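PDB 2GK4: conserved hypothetical protein from Streptococcus pneumoniae, which is of unknown function but belongs to the DNA/pantothenate metabolism flavoprotein family and probably works in coenzyme A biosynthesis, as relatives with phosphopantothenate-cysteine ligase activity do. Local coordinates for residues Y85-H90 and E225-Y230; I6-G11 and I34-L39; K161-V166 and V172-K177. One frame throughout, in Å; residues are numbered along the deposited sequence.

Contact 1 of 3, residues Y85-H90 and E225-Y230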
ATOM      1  N   TYR A  85      -1.438 -13.891  26.658  1.00 22.19           N
ATOM      2  CA  TYR A  85      -0.024 -13.437  26.703  1.00 21.68           C
ATOM      3  C   TYR A  85       0.223 -12.614  27.947  1.00 21.75           C
ATOM      4  O   TYR A  85      -0.702 -12.013  28.492  1.00 21.62           O
ATOM      5  CB  TYR A  85       0.365 -12.684  25.392  1.00 21.62           C
ATOM      6  CG  TYR A  85       0.374 -13.682  24.240  1.00 20.84           C
ATOM      7  CD1 TYR A  85      -0.812 -14.055  23.614  1.00 20.33           C
ATOM      8  CD2 TYR A  85       1.557 -14.314  23.859  1.00 21.36           C
ATOM      9  CE1 TYR A  85      -0.820 -15.022  22.601  1.00 23.15           C
ATOM     10  CE2 TYR A  85       1.559 -15.306  22.848  1.00 24.22           C
ATOM     11  CZ  TYR A  85       0.370 -15.645  22.230  1.00 24.47           C
ATOM     12  OH  TYR A  85       0.347 -16.629  21.246  1.00 24.17           O
ATOM     13  N   GLN A  86       1.479 -12.586  28.393  1.00 20.65           N
ATOM     14  CA  GLN A  86       1.849 -11.881  29.624  1.00 21.49           C
ATOM     15  C   GLN A  86       2.480 -10.497  29.348  1.00 20.06           C
ATOM     16  O   GLN A  86       2.580  -9.624  30.239  1.00 20.01           O
ATOM     17  CB  GLN A  86       2.811 -12.723  30.430  1.00 21.85           C
ATOM     18  CG  GLN A  86       2.172 -13.967  31.078  1.00 25.66           C
ATOM     19  CD  GLN A  86       1.715 -14.978  30.050  1.00 29.32           C
ATOM     20  OE1 GLN A  86       2.520 -15.484  29.259  1.00 31.26           O
ATOM     21  NE2 GLN A  86       0.412 -15.261  30.035  1.00 31.15           N
ATOM     22  N   VAL A  87       2.895 -10.302  28.103  1.00 19.64           N
ATOM     23  CA  VAL A  87       3.450  -9.021  27.665  1.00 19.64           C
ATOM     24  C   VAL A  87       2.940  -8.720  26.273  1.00 19.00           C
ATOM     25  O   VAL A  87       2.847  -9.629  25.441  1.00 19.29           O
ATOM     26  CB  VAL A  87       5.009  -9.079  27.620  1.00 19.66           C
ATOM     27  CG1 VAL A  87       5.600  -7.733  27.095  1.00 20.18           C
ATOM     28  CG2 VAL A  87       5.561  -9.449  28.979  1.00 19.64           C
ATOM     29  N   LEU A  88       2.607  -7.450  26.037  1.00 18.80           N
ATOM     30  CA  LEU A  88       2.305  -6.949  24.668  1.00 19.41           C
ATOM     31  C   LEU A  88       3.293  -5.817  24.322  1.00 18.55           C
ATOM     32  O   LEU A  88       3.374  -4.813  25.021  1.00 18.45           O
ATOM     33  CB  LEU A  88       0.845  -6.446  24.561  1.00 19.27           C
ATOM     34  CG  LEU A  88       0.523  -5.647  23.289  1.00 20.10           C
ATOM     35  CD1 LEU A  88       0.776  -6.500  22.001  1.00 20.63           C
ATOM     36  CD2 LEU A  88      -0.923  -5.167  23.328  1.00 21.09           C
ATOM     37  N   ILE A  89       4.020  -5.995  23.220  1.00 18.65           N
ATOM     38  CA  ILE A  89       4.878  -4.968  22.689  1.00 19.09           C
ATOM     39  C   ILE A  89       4.250  -4.494  21.410  1.00 19.48           C
ATOM     40  O   ILE A  89       4.327  -5.165  20.383  1.00 19.40           O
ATOM     41  CB  ILE A  89       6.337  -5.468  22.454  1.00 19.88           C
ATOM     42  CG1 ILE A  89       6.916  -5.997  23.743  1.00 19.08           C
ATOM     43  CG2 ILE A  89       7.183  -4.349  21.813  1.00 19.24           C
ATOM     44  CD1 ILE A  89       8.298  -6.728  23.540  1.00 20.99           C
ATOM     45  N   HIS A  90       3.568  -3.356  21.511  1.00 19.52           N
ATOM     46  CA  HIS A  90       2.785  -2.856  20.398  1.00 20.42           C
ATOM     47  C   HIS A  90       3.589  -1.868  19.560  1.00 20.74           C
ATOM     48  O   HIS A  90       3.668  -0.667  19.893  1.00 22.04           O
ATOM     49  CB  HIS A  90       1.477  -2.214  20.894  1.00 19.93           C
ATOM     50  CG  HIS A  90       0.600  -1.762  19.771  1.00 21.93           C
ATOM     51  ND1 HIS A  90       0.039  -0.503  19.708  1.00 27.15           N
ATOM     52  CD2 HIS A  90       0.245  -2.395  18.629  1.00 21.00           C
ATOM     53  CE1 HIS A  90      -0.669  -0.400  18.594  1.00 23.31           C
ATOM     54  NE2 HIS A  90      -0.548  -1.533  17.919  1.00 28.37           N
ATOM     55  N   GLU A 225      15.879  -6.703  28.953  0.50 26.47           N
ATOM     56  CA  GLU A 225      16.166  -6.507  30.368  0.50 27.38           C
ATOM     57  C   GLU A 225      14.899  -6.218  31.181  0.50 27.59           C
ATOM     58  O   GLU A 225      14.704  -6.765  32.268  0.50 27.99           O
ATOM     59  CB  GLU A 225      17.189  -5.371  30.525  0.50 27.19           C
ATOM     60  CG  GLU A 225      17.606  -5.070  31.957  0.50 28.34           C
ATOM     61  CD  GLU A 225      18.356  -3.752  32.064  0.50 28.30           C
ATOM     62  OE1 GLU A 225      19.433  -3.655  31.450  0.50 31.45           O
ATOM     63  OE2 GLU A 225      17.871  -2.828  32.760  0.50 29.24           O
ATOM     64  N   LYS A 226      14.035  -5.355  30.651  1.00 27.73           N
ATOM     65  CA  LYS A 226      12.821  -4.966  31.352  1.00 28.12           C
ATOM     66  C   LYS A 226      11.856  -6.133  31.447  1.00 27.88           C
ATOM     67  O   LYS A 226      11.190  -6.334  32.481  1.00 29.05           O
ATOM     68  CB  LYS A 226      12.191  -3.753  30.674  1.00 28.00           C
ATOM     69  CG  LYS A 226      13.012  -2.483  30.921  1.00 29.68           C
ATOM     70  CD  LYS A 226      12.353  -1.272  30.313  1.00 31.35           C
ATOM     71  CE  LYS A 226      11.463  -0.563  31.321  1.00 34.50           C
ATOM     72  NZ  LYS A 226      12.210  -0.123  32.548  1.00 35.21           N
ATOM     73  N   ILE A 227      11.791  -6.922  30.378  1.00 27.22           N
ATOM     74  CA  ILE A 227      10.930  -8.090  30.392  1.00 27.37           C
ATOM     75  C   ILE A 227      11.480  -9.164  31.334  1.00 28.57           C
ATOM     76  O   ILE A 227      10.709  -9.791  32.071  1.00 29.31           O
ATOM     77  CB  ILE A 227      10.688  -8.643  28.961  1.00 26.57           C
ATOM     78  CG1 ILE A 227       9.750  -7.686  28.221  1.00 23.84           C
ATOM     79  CG2 ILE A 227      10.063 -10.036  29.010  1.00 26.32           C
ATOM     80  CD1 ILE A 227       9.740  -7.917  26.744  1.00 25.54           C
ATOM     81  N   GLN A 228      12.792  -9.366  31.314  1.00 29.75           N
ATOM     82  CA  GLN A 228      13.407 -10.370  32.188  1.00 32.41           C
ATOM     83  C   GLN A 228      13.124 -10.011  33.647  1.00 33.32           C
ATOM     84  O   GLN A 228      13.005 -10.901  34.491  1.00 34.07           O
ATOM     85  CB  GLN A 228      14.910 -10.521  31.928  1.00 32.07           C
ATOM     86  CG  GLN A 228      15.261 -11.221  30.606  1.00 34.30           C
ATOM     87  CD  GLN A 228      16.751 -11.232  30.300  1.00 34.87           C
ATOM     88  OE1 GLN A 228      17.485 -10.297  30.640  1.00 37.60           O
ATOM     89  NE2 GLN A 228      17.200 -12.282  29.625  1.00 38.79           N
ATOM     90  N   ALA A 229      12.956  -8.712  33.913  1.00 34.60           N
ATOM     91  CA  ALA A 229      12.684  -8.190  35.258  1.00 35.91           C
ATOM     92  C   ALA A 229      11.261  -8.429  35.734  1.00 37.01           C
ATOM     93  O   ALA A 229      10.965  -8.267  36.925  1.00 36.68           O
ATOM     94  CB  ALA A 229      13.004  -6.700  35.328  1.00 35.95           C
ATOM     95  N   TYR A 230      10.371  -8.783  34.809  1.00 37.75           N
ATOM     96  CA  TYR A 230       8.987  -9.049  35.171  1.00 38.92           C
ATOM     97  C   TYR A 230       8.877 -10.350  35.938  1.00 40.58           C
ATOM     98  O   TYR A 230       8.058 -10.463  36.846  1.00 41.90           O
ATOM     99  CB  TYR A 230       8.098  -9.114  33.932  1.00 37.84           C
ATOM    100  CG  TYR A 230       7.781  -7.791  33.266  1.00 36.78           C
ATOM    101  CD1 TYR A 230       7.765  -7.688  31.870  1.00 34.11           C
ATOM    102  CD2 TYR A 230       7.450  -6.655  34.011  1.00 34.94           C
ATOM    103  CE1 TYR A 230       7.448  -6.493  31.232  1.00 34.94           C
ATOM    104  CE2 TYR A 230       7.122  -5.441  33.376  1.00 35.39           C
ATOM    105  CZ  TYR A 230       7.142  -5.374  31.976  1.00 36.11           C
ATOM    106  OH  TYR A 230       6.823  -4.205  31.315  1.00 35.53           O
TER
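The carbonyl oxygen of Ile-227, a residue that packs on Val-87 and Ile-89, accepts a hydrogen bond from the backbone N of Tyr-230 at 2.9 Å. Three residues apart, Ile-227 and Tyr-230 both face the strand. The aromatic ring of Tyr-230 folds back over its own chain, with Lys-226 O above the ring centre, 3.7 Å from its plane. The contact illustrates how a helix lies on a Rossmann-like parallel sheet: the C-terminal helix 216-228 approaches central strand 87-90 through branched aliphatic side chains and the ring of Tyr-230, without any hydrogen bond between the two. Val-87 divides its branches between two partners. CG2 comes to the CD1-CE1 bond of Tyr-230, 4.0 Å from CD1, while CG1 lies 4.2 Å from Ile-227 CD1. Ile-89 reaches the same methyl by extension; its CG1-CD1 arm is extended, CD1 anti to CA (chi2 171°), which carries CD1 to 3.7 Å from Ile-227 CD1. Ile-227 CD1 thus meets the ends of two alternate strand residues, Val-87 and Ile-89, both on its strand-facing side. Leu-39 of helix 30-41 touches both isoleucines. On the neighbouring strand 156-163, His-156 stacks on the Tyr-230 ring and Ile-158 packs against both that tyrosine and Val-87.

Contact 2 of 3, residues I6-G11 and I34-L39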
ATOM      1  N   ILE A   6       5.101 -13.737  24.925  1.00 23.04           N
ATOM      2  CA  ILE A   6       5.133 -12.345  24.478  1.00 21.42           C
ATOM      3  C   ILE A   6       4.355 -12.155  23.176  1.00 21.03           C
ATOM      4  O   ILE A   6       4.608 -12.836  22.194  1.00 20.31           O
ATOM      5  CB  ILE A   6       6.592 -11.860  24.247  1.00 22.26           C
ATOM      6  CG1 ILE A   6       7.553 -12.392  25.334  1.00 22.29           C
ATOM      7  CG2 ILE A   6       6.637 -10.339  24.115  1.00 22.09           C
ATOM      8  CD1 ILE A   6       7.398 -11.784  26.678  1.00 24.84           C
ATOM      9  N   LEU A   7       3.424 -11.192  23.175  1.00 19.96           N
ATOM     10  CA  LEU A   7       2.704 -10.814  21.984  1.00 19.44           C
ATOM     11  C   LEU A   7       3.347  -9.543  21.436  1.00 19.34           C
ATOM     12  O   LEU A   7       3.606  -8.588  22.168  1.00 19.68           O
ATOM     13  CB  LEU A   7       1.218 -10.557  22.348  1.00 19.17           C
ATOM     14  CG  LEU A   7       0.190 -10.259  21.243  1.00 16.80           C
ATOM     15  CD1 LEU A   7       0.061 -11.430  20.246  1.00 19.81           C
ATOM     16  CD2 LEU A   7      -1.136  -9.973  21.931  1.00 19.18           C
ATOM     17  N   VAL A   8       3.655  -9.550  20.146  1.00 19.09           N
ATOM     18  CA  VAL A   8       4.329  -8.429  19.527  1.00 18.98           C
ATOM     19  C   VAL A   8       3.543  -8.018  18.312  1.00 18.40           C
ATOM     20  O   VAL A   8       3.010  -8.884  17.574  1.00 19.22           O
ATOM     21  CB  VAL A   8       5.824  -8.775  19.135  1.00 19.17           C
ATOM     22  CG1 VAL A   8       6.490  -7.580  18.455  1.00 19.24           C
ATOM     23  CG2 VAL A   8       6.660  -9.276  20.354  1.00 19.28           C
ATOM     24  N   THR A   9       3.427  -6.705  18.076  1.00 18.72           N
ATOM     25  CA  THR A   9       2.883  -6.257  16.801  1.00 18.28           C
ATOM     26  C   THR A   9       3.930  -5.456  16.044  1.00 18.44           C
ATOM     27  O   THR A   9       4.775  -4.749  16.647  1.00 18.63           O
ATOM     28  CB  THR A   9       1.587  -5.382  16.924  1.00 17.96           C
ATOM     29  OG1 THR A   9       1.926  -4.085  17.450  1.00 17.60           O
ATOM     30  CG2 THR A   9       0.513  -6.049  17.856  1.00 17.77           C
ATOM     31  N   SER A  10       3.909  -5.582  14.725  1.00 18.96           N
ATOM     32  CA  SER A  10       4.767  -4.737  13.904  1.00 19.73           C
ATOM     33  C   SER A  10       4.169  -4.459  12.530  1.00 20.01           C
ATOM     34  O   SER A  10       3.231  -5.127  12.082  1.00 19.79           O
ATOM     35  CB  SER A  10       6.143  -5.414  13.719  1.00 20.16           C
ATOM     36  OG  SER A  10       6.033  -6.448  12.745  1.00 20.09           O
ATOM     37  N   GLY A  11       4.739  -3.477  11.840  1.00 19.40           N
ATOM     38  CA  GLY A  11       4.308  -3.198  10.481  1.00 19.49           C
ATOM     39  C   GLY A  11       3.322  -2.043  10.484  1.00 18.57           C
ATOM     40  O   GLY A  11       3.463  -1.107  11.260  1.00 18.81           O
ATOM     41  N   ILE A  34      13.574  -6.764  14.983  1.00 19.58           N
ATOM     42  CA  ILE A  34      14.765  -6.907  15.846  1.00 19.99           C
ATOM     43  C   ILE A  34      14.349  -7.269  17.269  1.00 19.34           C
ATOM     44  O   ILE A  34      14.971  -8.125  17.913  1.00 19.90           O
ATOM     45  CB  ILE A  34      15.636  -5.625  15.848  1.00 20.24           C
ATOM     46  CG1 ILE A  34      16.204  -5.354  14.435  1.00 23.05           C
ATOM     47  CG2 ILE A  34      16.814  -5.765  16.841  1.00 21.52           C
ATOM     48  CD1 ILE A  34      16.923  -3.995  14.327  1.00 23.76           C
ATOM     49  N   ILE A  35      13.272  -6.657  17.751  1.00 17.54           N
ATOM     50  CA  ILE A  35      12.772  -6.990  19.084  1.00 17.92           C
ATOM     51  C   ILE A  35      12.393  -8.464  19.152  1.00 17.93           C
ATOM     52  O   ILE A  35      12.770  -9.173  20.092  1.00 17.25           O
ATOM     53  CB  ILE A  35      11.596  -6.071  19.455  1.00 17.68           C
ATOM     54  CG1 ILE A  35      12.171  -4.649  19.683  1.00 18.26           C
ATOM     55  CG2 ILE A  35      10.865  -6.601  20.712  1.00 19.04           C
ATOM     56  CD1 ILE A  35      11.049  -3.547  19.709  1.00 18.85           C
ATOM     57  N   THR A  36      11.676  -8.919  18.132  1.00 17.84           N
ATOM     58  CA  THR A  36      11.225 -10.307  18.078  1.00 19.27           C
ATOM     59  C   THR A  36      12.423 -11.254  18.050  1.00 19.90           C
ATOM     60  O   THR A  36      12.446 -12.219  18.822  1.00 18.75           O
ATOM     61  CB  THR A  36      10.272 -10.544  16.884  1.00 18.93           C
ATOM     62  OG1 THR A  36       9.114  -9.693  17.021  1.00 21.09           O
ATOM     63  CG2 THR A  36       9.805 -12.025  16.826  1.00 20.41           C
ATOM     64  N   GLU A  37      13.387 -11.003  17.156  1.00 19.48           N
ATOM     65  CA  GLU A  37      14.636 -11.811  17.114  1.00 21.66           C
ATOM     66  C   GLU A  37      15.330 -11.867  18.467  1.00 21.85           C
ATOM     67  O   GLU A  37      15.779 -12.921  18.906  1.00 20.86           O
ATOM     68  CB  GLU A  37      15.609 -11.223  16.102  1.00 21.33           C
ATOM     69  CG  GLU A  37      15.114 -11.352  14.687  1.00 24.14           C
ATOM     70  CD  GLU A  37      15.946 -10.552  13.693  1.00 29.66           C
ATOM     71  OE1 GLU A  37      16.730  -9.634  14.083  1.00 30.12           O
ATOM     72  OE2 GLU A  37      15.786 -10.827  12.497  1.00 32.80           O
ATOM     73  N   THR A  38      15.403 -10.713  19.127  1.00 21.41           N
ATOM     74  CA  THR A  38      16.049 -10.623  20.433  1.00 21.67           C
ATOM     75  C   THR A  38      15.353 -11.506  21.444  1.00 20.39           C
ATOM     76  O   THR A  38      16.023 -12.262  22.185  1.00 20.55           O
ATOM     77  CB  THR A  38      16.153  -9.167  20.917  1.00 21.02           C
ATOM     78  OG1 THR A  38      16.916  -8.434  19.951  1.00 22.93           O
ATOM     79  CG2 THR A  38      16.862  -9.080  22.270  1.00 22.16           C
ATOM     80  N   LEU A  39      14.017 -11.455  21.460  1.00 20.05           N
ATOM     81  CA  LEU A  39      13.255 -12.275  22.420  1.00 20.10           C
ATOM     82  C   LEU A  39      13.388 -13.767  22.116  1.00 19.49           C
ATOM     83  O   LEU A  39      13.603 -14.594  23.024  1.00 19.92           O
ATOM     84  CB  LEU A  39      11.780 -11.841  22.432  1.00 20.16           C
ATOM     85  CG  LEU A  39      11.615 -10.391  22.901  1.00 20.34           C
ATOM     86  CD1 LEU A  39      10.230  -9.904  22.530  1.00 21.63           C
ATOM     87  CD2 LEU A  39      11.876 -10.262  24.402  1.00 25.13           C
TER
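Thr-36 and Leu-39 meet Val-8 and Ile-6 where the first helix of a Rossmann-like fold returns over its opening strand. Helix 30-41 connects the parallel neighbours 5-9 and 45-50, a beta-alpha-beta crossover in which the loop after the first strand also carries a small hairpin. Segment 34-39 runs nearly antiparallel to strand 6-9, at 161°, with the axes 9.7 Å apart. At its start, Ile-34 O is gripped twice by Thr-38: the backbone N bonds at 2.9 Å and OG1 at 2.8 Å, from opposite faces of the carbonyl plane. Ile-35 follows, its side chain packing on Ile-89 and on Leu-223 of helix 216-228. Thr-36 comes next. Its OG1, placed beside its own backbone N (chi1 -60°), lies 3.7 Å from Val-8 CG1; this is a van der Waals meeting, since the polar need of the buried hydroxyl is met within the helix by Gly-32 O. One turn on, Leu-39 spans two alternate strand residues with a single methyl. Its CD1 is 4.2 Å from Val-8 CG2, and, where the two side chains cross at about a right angle, 4.0 Å from Ile-6 CG2.

Contact 3 of 3, residues K161-V166 and V172-K177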
ATOM      1  N   LYS A 161       5.561   5.674  20.688  1.00 23.75           N
ATOM      2  CA  LYS A 161       5.027   6.933  20.258  1.00 23.56           C
ATOM      3  C   LYS A 161       6.048   7.573  19.349  1.00 22.75           C
ATOM      4  O   LYS A 161       7.201   7.748  19.742  1.00 22.56           O
ATOM      5  CB  LYS A 161       4.749   7.827  21.468  1.00 23.62           C
ATOM      6  CG  LYS A 161       4.251   9.224  21.131  1.00 25.83           C
ATOM      7  CD  LYS A 161       2.882   9.172  20.457  1.00 29.01           C
ATOM      8  CE  LYS A 161       1.818   8.684  21.415  1.00 31.86           C
ATOM      9  NZ  LYS A 161       0.523   8.509  20.690  1.00 34.34           N
ATOM     10  N   LEU A 162       5.627   7.915  18.142  1.00 23.06           N
ATOM     11  CA  LEU A 162       6.547   8.432  17.123  1.00 22.56           C
ATOM     12  C   LEU A 162       6.039   9.798  16.682  1.00 23.23           C
ATOM     13  O   LEU A 162       4.928   9.922  16.121  1.00 23.66           O
ATOM     14  CB  LEU A 162       6.630   7.460  15.921  1.00 22.66           C
ATOM     15  CG  LEU A 162       7.428   7.896  14.690  1.00 23.09           C
ATOM     16  CD1 LEU A 162       8.916   7.998  15.046  1.00 20.74           C
ATOM     17  CD2 LEU A 162       7.211   6.943  13.501  1.00 23.32           C
ATOM     18  N   LEU A 163       6.841  10.821  16.952  1.00 23.00           N
ATOM     19  CA  LEU A 163       6.515  12.176  16.528  1.00 22.95           C
ATOM     20  C   LEU A 163       7.561  12.633  15.530  1.00 23.27           C
ATOM     21  O   LEU A 163       8.515  11.908  15.264  1.00 22.90           O
ATOM     22  CB  LEU A 163       6.463  13.115  17.726  1.00 23.57           C
ATOM     23  CG  LEU A 163       5.456  12.721  18.812  1.00 23.69           C
ATOM     24  CD1 LEU A 163       5.539  13.750  19.925  1.00 27.59           C
ATOM     25  CD2 LEU A 163       4.012  12.617  18.297  1.00 27.12           C
ATOM     26  N   VAL A 164       7.397  13.841  15.007  1.00 23.21           N
ATOM     27  CA  VAL A 164       8.311  14.350  13.979  1.00 24.75           C
ATOM     28  C   VAL A 164       8.752  15.780  14.333  1.00 24.63           C
ATOM     29  O   VAL A 164       7.918  16.686  14.407  1.00 25.51           O
ATOM     30  CB  VAL A 164       7.661  14.329  12.561  1.00 25.04           C
ATOM     31  CG1 VAL A 164       8.735  14.640  11.512  1.00 27.63           C
ATOM     32  CG2 VAL A 164       7.022  12.947  12.235  1.00 25.84           C
ATOM     33  N   ASP A 165      10.051  15.949  14.571  1.00 24.95           N
ATOM     34  CA  ASP A 165      10.711  17.244  14.786  1.00 25.81           C
ATOM     35  C   ASP A 165      10.185  17.962  16.030  1.00 25.69           C
ATOM     36  O   ASP A 165       9.649  19.068  15.943  1.00 26.09           O
ATOM     37  CB  ASP A 165      10.609  18.151  13.547  1.00 26.63           C
ATOM     38  CG  ASP A 165      11.788  19.121  13.427  1.00 29.21           C
ATOM     39  OD1 ASP A 165      12.655  19.146  14.330  1.00 31.65           O
ATOM     40  OD2 ASP A 165      11.844  19.858  12.419  1.00 34.53           O
ATOM     41  N   VAL A 166      10.337  17.312  17.180  1.00 24.59           N
ATOM     42  CA  VAL A 166       9.855  17.848  18.447  1.00 23.92           C
ATOM     43  C   VAL A 166      11.000  17.865  19.479  1.00 24.09           C
ATOM     44  O   VAL A 166      12.018  17.172  19.310  1.00 24.20           O
ATOM     45  CB  VAL A 166       8.672  16.993  18.973  1.00 23.98           C
ATOM     46  CG1 VAL A 166       7.454  17.082  18.002  1.00 24.41           C
ATOM     47  CG2 VAL A 166       9.093  15.518  19.152  1.00 23.80           C
ATOM     48  N   VAL A 172       8.387  13.332  25.746  1.00 21.56           N
ATOM     49  CA  VAL A 172       8.060  12.772  27.062  1.00 22.03           C
ATOM     50  C   VAL A 172       6.639  13.127  27.530  1.00 21.58           C
ATOM     51  O   VAL A 172       5.896  12.252  27.988  1.00 22.53           O
ATOM     52  CB  VAL A 172       9.100  13.210  28.131  1.00 21.72           C
ATOM     53  CG1 VAL A 172       8.626  12.825  29.553  1.00 23.41           C
ATOM     54  CG2 VAL A 172      10.439  12.528  27.799  1.00 21.91           C
ATOM     55  N   ASP A 173       6.268  14.400  27.388  1.00 21.09           N
ATOM     56  CA  ASP A 173       4.925  14.902  27.717  1.00 23.27           C
ATOM     57  C   ASP A 173       3.857  14.074  27.000  1.00 22.77           C
ATOM     58  O   ASP A 173       2.948  13.518  27.642  1.00 22.79           O
ATOM     59  CB  ASP A 173       4.860  16.406  27.358  1.00 23.42           C
ATOM     60  CG  ASP A 173       3.429  17.018  27.357  1.00 30.37           C
ATOM     61  OD1 ASP A 173       2.409  16.335  27.536  1.00 35.86           O
ATOM     62  OD2 ASP A 173       3.333  18.248  27.118  1.00 35.86           O
ATOM     63  N   ILE A 174       3.988  13.971  25.684  1.00 21.93           N
ATOM     64  CA  ILE A 174       3.045  13.180  24.870  1.00 23.01           C
ATOM     65  C   ILE A 174       3.042  11.676  25.225  1.00 22.55           C
ATOM     66  O   ILE A 174       1.965  11.046  25.322  1.00 21.93           O
ATOM     67  CB  ILE A 174       3.319  13.383  23.368  1.00 22.91           C
ATOM     68  CG1 ILE A 174       3.206  14.876  22.995  1.00 25.20           C
ATOM     69  CG2 ILE A 174       2.394  12.471  22.476  1.00 23.55           C
ATOM     70  CD1 ILE A 174       1.813  15.518  23.230  1.00 25.82           C
ATOM     71  N   ALA A 175       4.227  11.097  25.398  1.00 22.56           N
ATOM     72  CA  ALA A 175       4.333   9.697  25.823  1.00 23.10           C
ATOM     73  C   ALA A 175       3.649   9.446  27.163  1.00 24.32           C
ATOM     74  O   ALA A 175       2.944   8.439  27.320  1.00 24.99           O
ATOM     75  CB  ALA A 175       5.800   9.243  25.867  1.00 23.29           C
ATOM     76  N   ARG A 176       3.823  10.352  28.131  1.00 23.50           N
ATOM     77  CA  ARG A 176       3.173  10.176  29.429  1.00 24.97           C
ATOM     78  C   ARG A 176       1.656  10.257  29.388  1.00 25.62           C
ATOM     79  O   ARG A 176       0.979   9.524  30.103  1.00 25.88           O
ATOM     80  CB  ARG A 176       3.739  11.142  30.459  1.00 25.54           C
ATOM     81  CG  ARG A 176       5.058  10.608  30.965  1.00 26.20           C
ATOM     82  CD  ARG A 176       5.630  11.376  32.087  1.00 27.91           C
ATOM     83  NE  ARG A 176       6.798  10.646  32.553  1.00 24.99           N
ATOM     84  CZ  ARG A 176       7.893  11.191  33.054  1.00 25.59           C
ATOM     85  NH1 ARG A 176       8.882  10.386  33.440  1.00 24.15           N
ATOM     86  NH2 ARG A 176       7.999  12.514  33.204  1.00 23.37           N
ATOM     87  N   LYS A 177       1.137  11.130  28.538  1.00 25.70           N
ATOM     88  CA  LYS A 177      -0.296  11.223  28.318  1.00 27.96           C
ATOM     89  C   LYS A 177      -0.823   9.882  27.792  1.00 28.23           C
ATOM     90  O   LYS A 177      -1.866   9.401  28.236  1.00 28.35           O
ATOM     91  CB  LYS A 177      -0.599  12.366  27.354  1.00 28.07           C
ATOM     92  CG  LYS A 177      -0.451  13.783  27.986  1.00 27.58           C
ATOM     93  CD  LYS A 177      -0.850  14.843  26.963  1.00 30.39           C
ATOM     94  CE  LYS A 177      -0.549  16.270  27.455  1.00 32.63           C
ATOM     95  NZ  LYS A 177      -0.829  16.458  28.894  1.00 35.54           N
TER
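Lys-161 and Ile-174 set their side chains at about a right angle, the lysine's methylenes passing across one methyl of the isoleucine. Ile-174 CG2 lies 3.9 Å from Lys-161 CD and 4.0 Å from both CG and CE of that lysine, so three consecutive carbons pass over one side of the methyl. Two successive bends, at chi2 (65°) and chi3 (67°), keep CG, CD and CE at nearly equal distances from the methyl. Leu-163, two residues on, meets the other branch at a slant, its CD1 4.0 Å from Ile-174 CG1 and 4.1 Å from CB. Ile-174 thereby serves two alternate strand residues with its two branches, while its CD1 turns away from the strand. These residues belong to the beta-alpha-beta unit of strand 156-163, helix 168-182 and strand 186-191, and Ala-175 continues the helix's packing onto Ile-187 and Ala-189 of strand 186-191, the second strand of the unit. Along the helix, Lys-177 NZ forms a long salt bridge of 3.5 Å with Asp-173 OD1. Across the contact itself every meeting atom is carbon; the lysine lends its hydrocarbon portion to a partly exposed interface, which therefore rests on dispersion and on the shielding of methyls from water.

In the fold
The three contacts show how one twisted sheet is clothed by helices. Strands 5-9, 87-90 and 156-163 stand side by side and parallel in it, supplying contacts 2, 1 and 3 respectively. Contacts 1 and 2 have centres 11 Å apart and are joined by backbone pairing, Val-87 O to Leu-7 N and Ile-89 N to Leu-7 O, each at 2.8 Å; their helices, 216-228 and 30-41, pack together. Contact 3 lies about 22 Å from both, centre to centre, and does not touch them. Along the chain contact 2 closes first, whereas contact 1 joins a central strand to the C-terminal helix and encloses contact 3, tying the chain's end to its first half.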